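Ileal bile acid-binding protein (Danio rerio, PDB 3ELX) binds cholate, a bile acid, and probably carries bile acids and perhaps fatty acids through the cytoplasm, as in the fatty-acid binding protein family. Local coordinates at residues 52-57 with 62-67; 81-86 with 97-102; 20-25 with 30-35. One frame throughout, in Å; residues are numbered along the deposited sequence.

Contact 1: residues 52-57 with 62-67. With EDO (1,2-ethanediol), chain B.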
loop_
_atom_site.group_PDB
_atom_site.type_symbol
_atom_site.label_atom_id
_atom_site.label_comp_id
_atom_site.label_asym_id
_atom_site.label_seq_id
_atom_site.Cartn_x
_atom_site.Cartn_y
_atom_site.Cartn_z
ATOM N N THR A 52 11.741 -4.054 2.096
ATOM C CA THR A 52 11.763 -2.652 2.514
ATOM C C THR A 52 10.861 -1.926 1.530
ATOM O O THR A 52 11.135 -1.909 0.323
ATOM C CB THR A 52 13.179 -2.049 2.465
ATOM O OG1 THR A 52 14.060 -2.829 3.280
ATOM C CG2 THR A 52 13.166 -0.594 2.957
ATOM N N TRP A 53 9.797 -1.330 2.049
ATOM C CA TRP A 53 8.719 -0.820 1.210
ATOM C C TRP A 53 8.548 0.658 1.514
ATOM O O TRP A 53 8.140 1.018 2.609
ATOM C CB TRP A 53 7.442 -1.585 1.559
ATOM C CG TRP A 53 6.371 -1.499 0.526
ATOM C CD1 TRP A 53 5.640 -0.396 0.180
ATOM C CD2 TRP A 53 5.897 -2.574 -0.295
ATOM N NE1 TRP A 53 4.736 -0.721 -0.810
ATOM C CE2 TRP A 53 4.878 -2.051 -1.117
ATOM C CE3 TRP A 53 6.229 -3.933 -0.405
ATOM C CZ2 TRP A 53 4.183 -2.838 -2.038
ATOM C CZ3 TRP A 53 5.547 -4.714 -1.334
ATOM C CH2 TRP A 53 4.538 -4.158 -2.140
ATOM N N THR A 54 8.880 1.508 0.544
ATOM C CA THR A 54 8.903 2.956 0.762
ATOM C C THR A 54 7.884 3.652 -0.133
ATOM O O THR A 54 7.816 3.383 -1.333
ATOM C CB THR A 54 10.326 3.506 0.493
ATOM O OG1 THR A 54 11.270 2.831 1.338
ATOM C CG2 THR A 54 10.399 4.993 0.758
ATOM N N GLN A 55 7.080 4.528 0.461
ATOM C CA GLN A 55 6.077 5.279 -0.292
ATOM C C GLN A 55 6.325 6.763 -0.116
ATOM O O GLN A 55 6.498 7.254 1.008
ATOM C CB GLN A 55 4.647 4.942 0.161
ATOM C CG GLN A 55 4.288 3.474 0.002
ATOM C CD GLN A 55 2.962 3.141 0.653
ATOM O OE1 GLN A 55 2.691 3.556 1.776
ATOM N NE2 GLN A 55 2.134 2.382 -0.046
ATOM N N TYR A 56 6.313 7.478 -1.237
ATOM C CA TYR A 56 6.594 8.898 -1.259
ATOM C C TYR A 56 5.307 9.705 -1.353
ATOM O O TYR A 56 4.830 10.033 -2.442
ATOM C CB TYR A 56 7.543 9.215 -2.420
ATOM C CG TYR A 56 8.911 8.590 -2.239
ATOM C CD1 TYR A 56 9.934 9.289 -1.606
ATOM C CD2 TYR A 56 9.180 7.290 -2.689
ATOM C CE1 TYR A 56 11.194 8.731 -1.423
ATOM C CE2 TYR A 56 10.445 6.718 -2.517
ATOM C CZ TYR A 56 11.449 7.443 -1.880
ATOM O OH TYR A 56 12.707 6.895 -1.677
ATOM N N TYR A 57 4.742 10.001 -0.190
ATOM C CA TYR A 57 3.505 10.765 -0.117
ATOM C C TYR A 57 3.762 12.261 -0.308
ATOM O O TYR A 57 4.926 12.702 -0.322
ATOM C CB TYR A 57 2.783 10.489 1.206
ATOM C CG TYR A 57 2.104 9.147 1.231
ATOM C CD1 TYR A 57 0.807 8.986 0.711
ATOM C CD2 TYR A 57 2.743 8.041 1.761
ATOM C CE1 TYR A 57 0.178 7.746 0.718
ATOM C CE2 TYR A 57 2.117 6.799 1.787
ATOM C CZ TYR A 57 0.842 6.659 1.257
ATOM O OH TYR A 57 0.223 5.427 1.268
ATOM N N VAL A 62 7.601 10.528 3.719
ATOM C CA VAL A 62 8.083 9.217 3.274
ATOM C C VAL A 62 7.694 8.164 4.303
ATOM O O VAL A 62 8.014 8.291 5.488
ATOM C CB VAL A 62 9.605 9.224 3.019
ATOM C CG1 VAL A 62 10.063 7.880 2.477
ATOM C CG2 VAL A 62 9.975 10.327 2.046
ATOM N N VAL A 63 6.991 7.131 3.851
ATOM C CA VAL A 63 6.560 6.063 4.751
ATOM C C VAL A 63 7.361 4.839 4.365
ATOM O O VAL A 63 7.273 4.399 3.235
ATOM C CB VAL A 63 5.053 5.778 4.615
ATOM C CG1 VAL A 63 4.629 4.604 5.516
ATOM C CG2 VAL A 63 4.246 7.014 4.957
ATOM N N THR A 64 8.142 4.313 5.304
ATOM C CA THR A 64 8.927 3.106 5.056
ATOM C C THR A 64 8.539 2.007 6.029
ATOM O O THR A 64 8.535 2.208 7.250
ATOM C CB THR A 64 10.437 3.387 5.180
ATOM O OG1 THR A 64 10.795 4.404 4.246
ATOM C CG2 THR A 64 11.257 2.146 4.865
ATOM N N ASN A 65 8.204 0.852 5.473
ATOM C CA ASN A 65 7.947 -0.338 6.269
ATOM C C ASN A 65 8.943 -1.408 5.913
ATOM O O ASN A 65 9.145 -1.710 4.739
ATOM C CB ASN A 65 6.523 -0.843 6.068
ATOM C CG ASN A 65 5.540 -0.137 6.974
ATOM O OD1 ASN A 65 5.771 -0.038 8.175
ATOM N ND2 ASN A 65 4.462 0.378 6.404
ATOM N N LYS A 66 9.586 -1.945 6.945
ATOM C CA LYS A 66 10.506 -3.064 6.804
ATOM C C LYS A 66 9.882 -4.255 7.508
ATOM O O LYS A 66 9.552 -4.195 8.706
ATOM C CB LYS A 66 11.871 -2.739 7.411
ATOM C CG LYS A 66 12.597 -1.644 6.665
ATOM C CD LYS A 66 13.788 -1.123 7.452
ATOM C CE LYS A 66 15.102 -1.726 6.975
ATOM N NZ LYS A 66 15.169 -3.201 7.151
ATOM N N PHE A 67 9.675 -5.321 6.744
ATOM C CA PHE A 67 9.059 -6.518 7.299
ATOM C C PHE A 67 9.644 -7.771 6.688
ATOM O O PHE A 67 10.165 -7.736 5.570
ATOM C CB PHE A 67 7.533 -6.491 7.134
ATOM C CG PHE A 67 7.064 -6.368 5.708
ATOM C CD1 PHE A 67 6.793 -5.112 5.156
ATOM C CD2 PHE A 67 6.867 -7.507 4.914
ATOM C CE1 PHE A 67 6.344 -4.988 3.820
ATOM C CE2 PHE A 67 6.409 -7.395 3.591
ATOM C CZ PHE A 67 6.152 -6.142 3.042
HETATM C C1 EDO B . 2.217 -1.196 1.629
HETATM O O1 EDO B . 1.057 -1.201 2.022
HETATM C C2 EDO B . 3.350 -1.533 2.568
HETATM O O2 EDO B . 3.618 -0.412 3.423
#
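Phe67 turns its ring edge toward Trp53 across the antiparallel beta hairpin of strands 50-57 and 61-68, in the wall of the fatty-acid binding protein barrel: CE3 of the indole lies near the plane of the phenyl ring, 4.1 Å from Phe67 CZ. One face of the Trp53 ring carries a 1,2-ethanediol molecule, probably from the crystallisation liquor, whose C2 sits 3.5 Å above the indole plane and off toward the rim. At the other end, Val62 CG1 lies over a face of the Tyr56 ring, while Val63 CG2 meets Tyr57 CD2 at 3.7 Å on a slanting approach. The two short segments run at 168° to each other, joined by paired N-H to O=C bonds at the hydrogen-bonded pairs Trp53 with Asn65 and Gln55 with Val63.

The side chains of those four residues share one face of the sheet. Gln55 and Tyr57 each belong to a cholate site, though no cholate is bound to this chain; a weak hydrogen bond of 3.1 Å from Tyr57 OH to Gln55 OE1 links them. Asn65 is held at both ends of its amide: ND2 donates almost straight to O2 of the diol (3.2 Å, 164° at the hydrogen), and OD1 accepts from Glu76 N.

On the other face, Tyr56 OH hydrogen-bonds Glu43 OE1, and the hydroxyls Thr54 OG1 and Thr64 OG1 share a weak 3.3 Å hydrogen bond. With Thr54 OG1 set beside its own backbone N, Thr54 CG2 is pressed to 3.4 Å from Val62 CG1, closer than two methyl groups normally sit.

Contact 2: residues 81-86 with 97-102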
loop_
_atom_site.group_PDB
_atom_site.type_symbol
_atom_site.label_atom_id
_atom_site.label_comp_id
_atom_site.label_asym_id
_atom_site.label_seq_id
_atom_site.Cartn_x
_atom_site.Cartn_y
_atom_site.Cartn_z
ATOM N N LYS A 81 1.022 5.716 12.950
ATOM C CA LYS A 81 0.793 4.832 14.093
ATOM C C LYS A 81 1.649 3.565 14.013
ATOM O O LYS A 81 1.648 2.856 13.002
ATOM C CB LYS A 81 -0.689 4.480 14.207
ATOM C CG LYS A 81 -1.105 3.975 15.578
ATOM C CD LYS A 81 -2.538 4.396 15.922
ATOM C CE LYS A 81 -2.586 5.719 16.691
ATOM N NZ LYS A 81 -2.307 6.919 15.840
ATOM N N LYS A 82 2.380 3.294 15.090
ATOM C CA LYS A 82 3.289 2.156 15.141
ATOM C C LYS A 82 2.562 0.897 15.580
ATOM O O LYS A 82 1.741 0.916 16.496
ATOM C CB LYS A 82 4.461 2.441 16.088
ATOM C CG LYS A 82 5.265 3.686 15.730
ATOM C CD LYS A 82 6.285 3.990 16.813
ATOM C CE LYS A 82 6.910 5.366 16.614
ATOM N NZ LYS A 82 7.700 5.782 17.804
ATOM N N PHE A 83 2.857 -0.204 14.899
ATOM C CA PHE A 83 2.296 -1.493 15.270
ATOM C C PHE A 83 3.300 -2.604 15.005
ATOM O O PHE A 83 4.361 -2.372 14.419
ATOM C CB PHE A 83 0.945 -1.750 14.567
ATOM C CG PHE A 83 1.037 -1.929 13.069
ATOM C CD1 PHE A 83 1.101 -0.827 12.215
ATOM C CD2 PHE A 83 1.006 -3.204 12.506
ATOM C CE1 PHE A 83 1.169 -0.999 10.835
ATOM C CE2 PHE A 83 1.069 -3.390 11.129
ATOM C CZ PHE A 83 1.149 -2.287 10.280
ATOM N N LYS A 84 2.985 -3.795 15.490
ATOM C CA LYS A 84 3.756 -4.972 15.156
ATOM C C LYS A 84 2.837 -5.922 14.401
ATOM O O LYS A 84 1.701 -6.175 14.815
ATOM C CB LYS A 84 4.350 -5.621 16.401
ATOM C CG LYS A 84 5.398 -6.684 16.087
ATOM C CD LYS A 84 6.187 -7.096 17.324
ATOM C CE LYS A 84 7.544 -6.423 17.362
ATOM N NZ LYS A 84 8.453 -6.924 16.280
ATOM N N GLY A 85 3.317 -6.415 13.268
ATOM C CA GLY A 85 2.471 -7.249 12.427
ATOM C C GLY A 85 3.195 -8.411 11.798
ATOM O O GLY A 85 4.427 -8.412 11.688
ATOM N N ILE A 86 2.405 -9.386 11.359
ATOM C CA ILE A 86 2.924 -10.539 10.645
ATOM C C ILE A 86 2.304 -10.567 9.258
ATOM O O ILE A 86 1.110 -10.840 9.087
ATOM C CB ILE A 86 2.675 -11.875 11.395
ATOM C CG1 ILE A 86 3.136 -11.778 12.855
ATOM C CG2 ILE A 86 3.386 -13.027 10.669
ATOM C CD1 ILE A 86 2.725 -12.954 13.709
ATOM N N SER A 97 -2.155 -6.967 7.331
ATOM C CA SER A 97 -3.336 -6.676 8.117
ATOM C C SER A 97 -3.083 -5.401 8.922
ATOM O O SER A 97 -2.587 -5.436 10.057
ATOM C CB SER A 97 -3.695 -7.875 9.005
ATOM O OG SER A 97 -3.876 -9.035 8.195
ATOM N N PHE A 98 -3.411 -4.260 8.319
ATOM C CA PHE A 98 -3.270 -2.977 9.010
ATOM C C PHE A 98 -4.385 -2.751 10.040
ATOM O O PHE A 98 -5.441 -3.381 9.980
ATOM C CB PHE A 98 -3.311 -1.819 8.009
ATOM C CG PHE A 98 -2.052 -1.637 7.209
ATOM C CD1 PHE A 98 -0.986 -0.913 7.723
ATOM C CD2 PHE A 98 -1.956 -2.143 5.916
ATOM C CE1 PHE A 98 0.175 -0.720 6.967
ATOM C CE2 PHE A 98 -0.803 -1.952 5.157
ATOM C CZ PHE A 98 0.267 -1.247 5.694
ATOM N N PRO A 99 -4.167 -1.832 10.994
ATOM C CA PRO A 99 -5.235 -1.507 11.934
ATOM C C PRO A 99 -6.594 -1.194 11.290
ATOM O O PRO A 99 -7.620 -1.713 11.744
ATOM C CB PRO A 99 -4.682 -0.275 12.647
ATOM C CG PRO A 99 -3.221 -0.570 12.719
ATOM C CD PRO A 99 -2.924 -1.106 11.324
ATOM N N LYS A 100 -6.587 -0.386 10.236
ATOM C CA LYS A 100 -7.829 0.161 9.665
ATOM C C LYS A 100 -8.343 -0.550 8.410
ATOM O O LYS A 100 -9.453 -0.281 7.956
ATOM C CB LYS A 100 -7.656 1.660 9.371
ATOM C CG LYS A 100 -7.839 2.550 10.605
ATOM C CD LYS A 100 -8.213 3.980 10.231
ATOM C CE LYS A 100 -7.028 4.927 10.365
ATOM N NZ LYS A 100 -6.888 5.415 11.766
ATOM N N TYR A 101 -7.545 -1.443 7.836
ATOM C CA TYR A 101 -7.923 -2.080 6.570
ATOM C C TYR A 101 -7.015 -3.260 6.279
ATOM O O TYR A 101 -5.957 -3.407 6.903
ATOM C CB TYR A 101 -7.871 -1.078 5.400
ATOM C CG TYR A 101 -6.522 -0.404 5.218
ATOM C CD1 TYR A 101 -5.581 -0.910 4.334
ATOM C CD2 TYR A 101 -6.199 0.749 5.936
ATOM C CE1 TYR A 101 -4.333 -0.290 4.172
ATOM C CE2 TYR A 101 -4.965 1.374 5.786
ATOM C CZ TYR A 101 -4.040 0.853 4.901
ATOM O OH TYR A 101 -2.820 1.487 4.756
ATOM N N GLN A 102 -7.451 -4.106 5.348
ATOM C CA GLN A 102 -6.631 -5.203 4.842
ATOM C C GLN A 102 -5.970 -4.752 3.560
ATOM O O GLN A 102 -6.623 -4.128 2.722
ATOM C CB GLN A 102 -7.501 -6.424 4.539
ATOM C CG GLN A 102 -7.995 -7.126 5.786
ATOM C CD GLN A 102 -6.851 -7.580 6.672
ATOM O OE1 GLN A 102 -6.648 -7.042 7.765
ATOM N NE2 GLN A 102 -6.092 -8.564 6.202
HETATM O O HOH W 1 0.155 -8.224 8.455
HETATM O O HOH W 2 -1.774 -10.626 7.306
#
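Phe83 receives Pro99 over the middle of one ring face: the proline CD stands 4.2 Å from the ring centroid, almost on the ring normal, a CH-pi contact. The Phe83 ring reaches this place because CG sits between the backbone N and the carbonyl carbon (chi1 67°), with the bond from CA to CB already aimed at the 97-102 loop. Its far end also meets Phe98, where Phe83 CZ comes within 3.6 Å of Phe98 CD1. These two rings meet obliquely, their planes inclined at 65° and their centroids 5.6 Å apart.

Phe98 swings its ring to the N side of its own backbone (chi1 -76°), which brings the end of the side chain to Phe83. Within the loop, Tyr101 OH lies 3.8 Å above the plane of the Phe98 ring, over its centre, and Phe98 CB in turn covers a face of the Tyr101 ring. Without the Phe83 ring, as with an alanine here, Pro99 CD would probably lose its aromatic face and Phe98 CD1 its partner on the strand, leaving a gap between strand and loop.

Beyond the rings, one water accepts from Ser97 N at 2.9 Å and donates weakly to Ile86 O; a second hydrogen-bonds Ser97 OG and donates weakly to the same carbonyl. Ser97 OG also takes an in-plane N-H from Gln102 NE2 (3.0 Å), closing the base of the loop. Strand 82-90 thus packs against the turn between strands 93-97 and 102-108 at the rim of the fatty-acid binding protein beta barrel, where Tyr101 belongs to two cholate sites seen in this protein, though this chain holds no cholate.

Contact 3: residues 20-25 with 30-35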
loop_
_atom_site.group_PDB
_atom_site.type_symbol
_atom_site.label_atom_id
_atom_site.label_comp_id
_atom_site.label_asym_id
_atom_site.label_seq_id
_atom_site.Cartn_x
_atom_site.Cartn_y
_atom_site.Cartn_z
ATOM N N PRO A 20 -14.378 6.873 -1.902
ATOM C CA PRO A 20 -15.120 6.106 -0.894
ATOM C C PRO A 20 -14.235 5.424 0.154
ATOM O O PRO A 20 -14.618 5.368 1.323
ATOM C CB PRO A 20 -15.869 5.055 -1.725
ATOM C CG PRO A 20 -15.922 5.613 -3.096
ATOM C CD PRO A 20 -14.651 6.383 -3.266
ATOM N N PHE A 21 -13.068 4.922 -0.252
ATOM C CA PHE A 21 -12.166 4.263 0.691
ATOM C C PHE A 21 -11.643 5.265 1.720
ATOM O O PHE A 21 -11.687 5.004 2.917
ATOM C CB PHE A 21 -10.999 3.570 -0.024
ATOM C CG PHE A 21 -9.992 2.968 0.922
ATOM C CD1 PHE A 21 -10.186 1.697 1.454
ATOM C CD2 PHE A 21 -8.853 3.683 1.295
ATOM C CE1 PHE A 21 -9.260 1.155 2.340
ATOM C CE2 PHE A 21 -7.924 3.140 2.181
ATOM C CZ PHE A 21 -8.133 1.875 2.703
ATOM N N CYS A 22 -11.163 6.411 1.246
ATOM C CA CYS A 22 -10.604 7.418 2.139
ATOM C C CYS A 22 -11.670 7.958 3.093
ATOM O O CYS A 22 -11.399 8.181 4.273
ATOM C CB CYS A 22 -9.956 8.548 1.347
ATOM S SG CYS A 22 -8.399 8.106 0.562
ATOM N N LYS A 23 -12.883 8.142 2.582
ATOM C CA LYS A 23 -14.011 8.568 3.411
ATOM C C LYS A 23 -14.348 7.544 4.493
ATOM O O LYS A 23 -14.659 7.914 5.632
ATOM C CB LYS A 23 -15.239 8.853 2.549
ATOM C CG LYS A 23 -15.169 10.170 1.779
ATOM C CD LYS A 23 -16.456 10.445 1.014
ATOM C CE LYS A 23 -16.525 9.660 -0.290
ATOM N NZ LYS A 23 -17.860 9.781 -0.939
ATOM N N LEU A 24 -14.281 6.260 4.146
ATOM C CA LEU A 24 -14.640 5.205 5.095
ATOM C C LEU A 24 -13.631 5.092 6.238
ATOM O O LEU A 24 -14.027 4.952 7.399
ATOM C CB LEU A 24 -14.828 3.854 4.390
ATOM C CG LEU A 24 -15.339 2.677 5.232
ATOM C CD1 LEU A 24 -16.717 2.947 5.834
ATOM C CD2 LEU A 24 -15.353 1.390 4.419
ATOM N N ILE A 25 -12.339 5.176 5.918
ATOM C CA ILE A 25 -11.289 5.090 6.946
ATOM C C ILE A 25 -11.026 6.428 7.663
ATOM O O ILE A 25 -10.133 6.515 8.511
ATOM C CB ILE A 25 -9.962 4.462 6.421
ATOM C CG1 ILE A 25 -9.301 5.361 5.372
ATOM C CG2 ILE A 25 -10.198 3.033 5.908
ATOM C CD1 ILE A 25 -7.803 5.127 5.204
ATOM N N ASP A 30 -11.002 17.631 2.483
ATOM C CA ASP A 30 -10.061 18.501 1.776
ATOM C C ASP A 30 -8.745 17.789 1.458
ATOM O O ASP A 30 -8.135 18.039 0.417
ATOM C CB ASP A 30 -9.829 19.808 2.548
ATOM C CG ASP A 30 -10.981 20.801 2.389
ATOM O OD1 ASP A 30 -12.160 20.371 2.359
ATOM O OD2 ASP A 30 -10.710 22.020 2.304
ATOM N N VAL A 31 -8.322 16.893 2.349
ATOM C CA VAL A 31 -7.124 16.072 2.130
ATOM C C VAL A 31 -7.347 15.099 0.966
ATOM O O VAL A 31 -6.450 14.881 0.150
ATOM C CB VAL A 31 -6.713 15.290 3.409
ATOM C CG1 VAL A 31 -5.461 14.455 3.163
ATOM C CG2 VAL A 31 -6.497 16.241 4.579
ATOM N N ILE A 32 -8.547 14.523 0.905
ATOM C CA ILE A 32 -8.947 13.667 -0.213
ATOM C C ILE A 32 -8.899 14.465 -1.518
ATOM O O ILE A 32 -8.306 14.023 -2.504
ATOM C CB ILE A 32 -10.360 13.068 0.011
ATOM C CG1 ILE A 32 -10.344 12.098 1.198
ATOM C CG2 ILE A 32 -10.878 12.383 -1.260
ATOM C CD1 ILE A 32 -11.715 11.680 1.685
ATOM N N ALA A 33 -9.506 15.651 -1.495
ATOM C CA ALA A 33 -9.567 16.527 -2.661
ATOM C C ALA A 33 -8.183 16.938 -3.152
ATOM O O ALA A 33 -7.916 16.918 -4.355
ATOM C CB ALA A 33 -10.416 17.761 -2.355
ATOM N N LYS A 34 -7.301 17.302 -2.224
ATOM C CA LYS A 34 -5.974 17.793 -2.597
ATOM C C LYS A 34 -5.075 16.703 -3.162
ATOM O O LYS A 34 -4.181 16.988 -3.963
ATOM C CB LYS A 34 -5.286 18.524 -1.435
ATOM C CG LYS A 34 -5.565 20.029 -1.414
ATOM C CD LYS A 34 -6.903 20.329 -0.761
ATOM C CE LYS A 34 -7.770 21.237 -1.613
ATOM N NZ LYS A 34 -9.197 21.135 -1.189
ATOM N N GLY A 35 -5.328 15.460 -2.756
ATOM C CA GLY A 35 -4.507 14.330 -3.178
ATOM C C GLY A 35 -5.074 13.471 -4.292
ATOM O O GLY A 35 -4.495 12.438 -4.625
#
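Ile32 lays the end of its side chain against Cys22, with both CG1 and CD1 of the isoleucine 3.6 Å from Cys22 CB. The same CD1 reaches the next residue along, 3.8 Å from Lys23 CG, where the lysine chain lies roughly perpendicular to the isoleucine. Ile32 gets this far because its chain is extended beyond CG1 (chi2 168°). Cys22 has its SG turned back beside its own backbone N, which leaves the CB methylene, and not the sulfur, as the surface that meets the isoleucine. Lys23 likewise contributes just the aliphatic start of its chain, while the amino end runs off from the isoleucine.

The segments belong to helices 18-24 and 29-34, the helix-turn-helix that closes one end of the barrel in fatty-acid binding proteins. Ile27, in the turn, touches both Cys22 and Ile32. Behind this seam, Phe21 and Leu24 pack the first helix onto strands 111-119 and 124-133.

Between segments 20-25 and 30-35 the touching atoms are all carbon and the buried area is small, which implies that these side chains meet by apolar, non-directional packing, while a polar tie between the two helices comes from the hydrogen bond of Tyr18 OH with Ile32 O.

Going from the N terminus, contact 3 comes first, closing the short turn between helices 18-24 and 29-34 in the cap. Contact 1 follows, closing the turn of the hairpin 50-57/61-68 in the barrel wall. Contact 2 comes last, closing the stretch that turns from strand 82-90 into strand 93-97 and the loop beyond it. The three are in series; none nests in or crosses another. In space contact 3 leans on contact 2, where Tyr101 CG packs 3.8 Å from Phe21 CZ and Lys100 CD lies against Ile25 O, tying the cap to the barrel rim. Contacts 1 and 2 reach the same sheet and approach to about 4 Å between nearest atoms without touching.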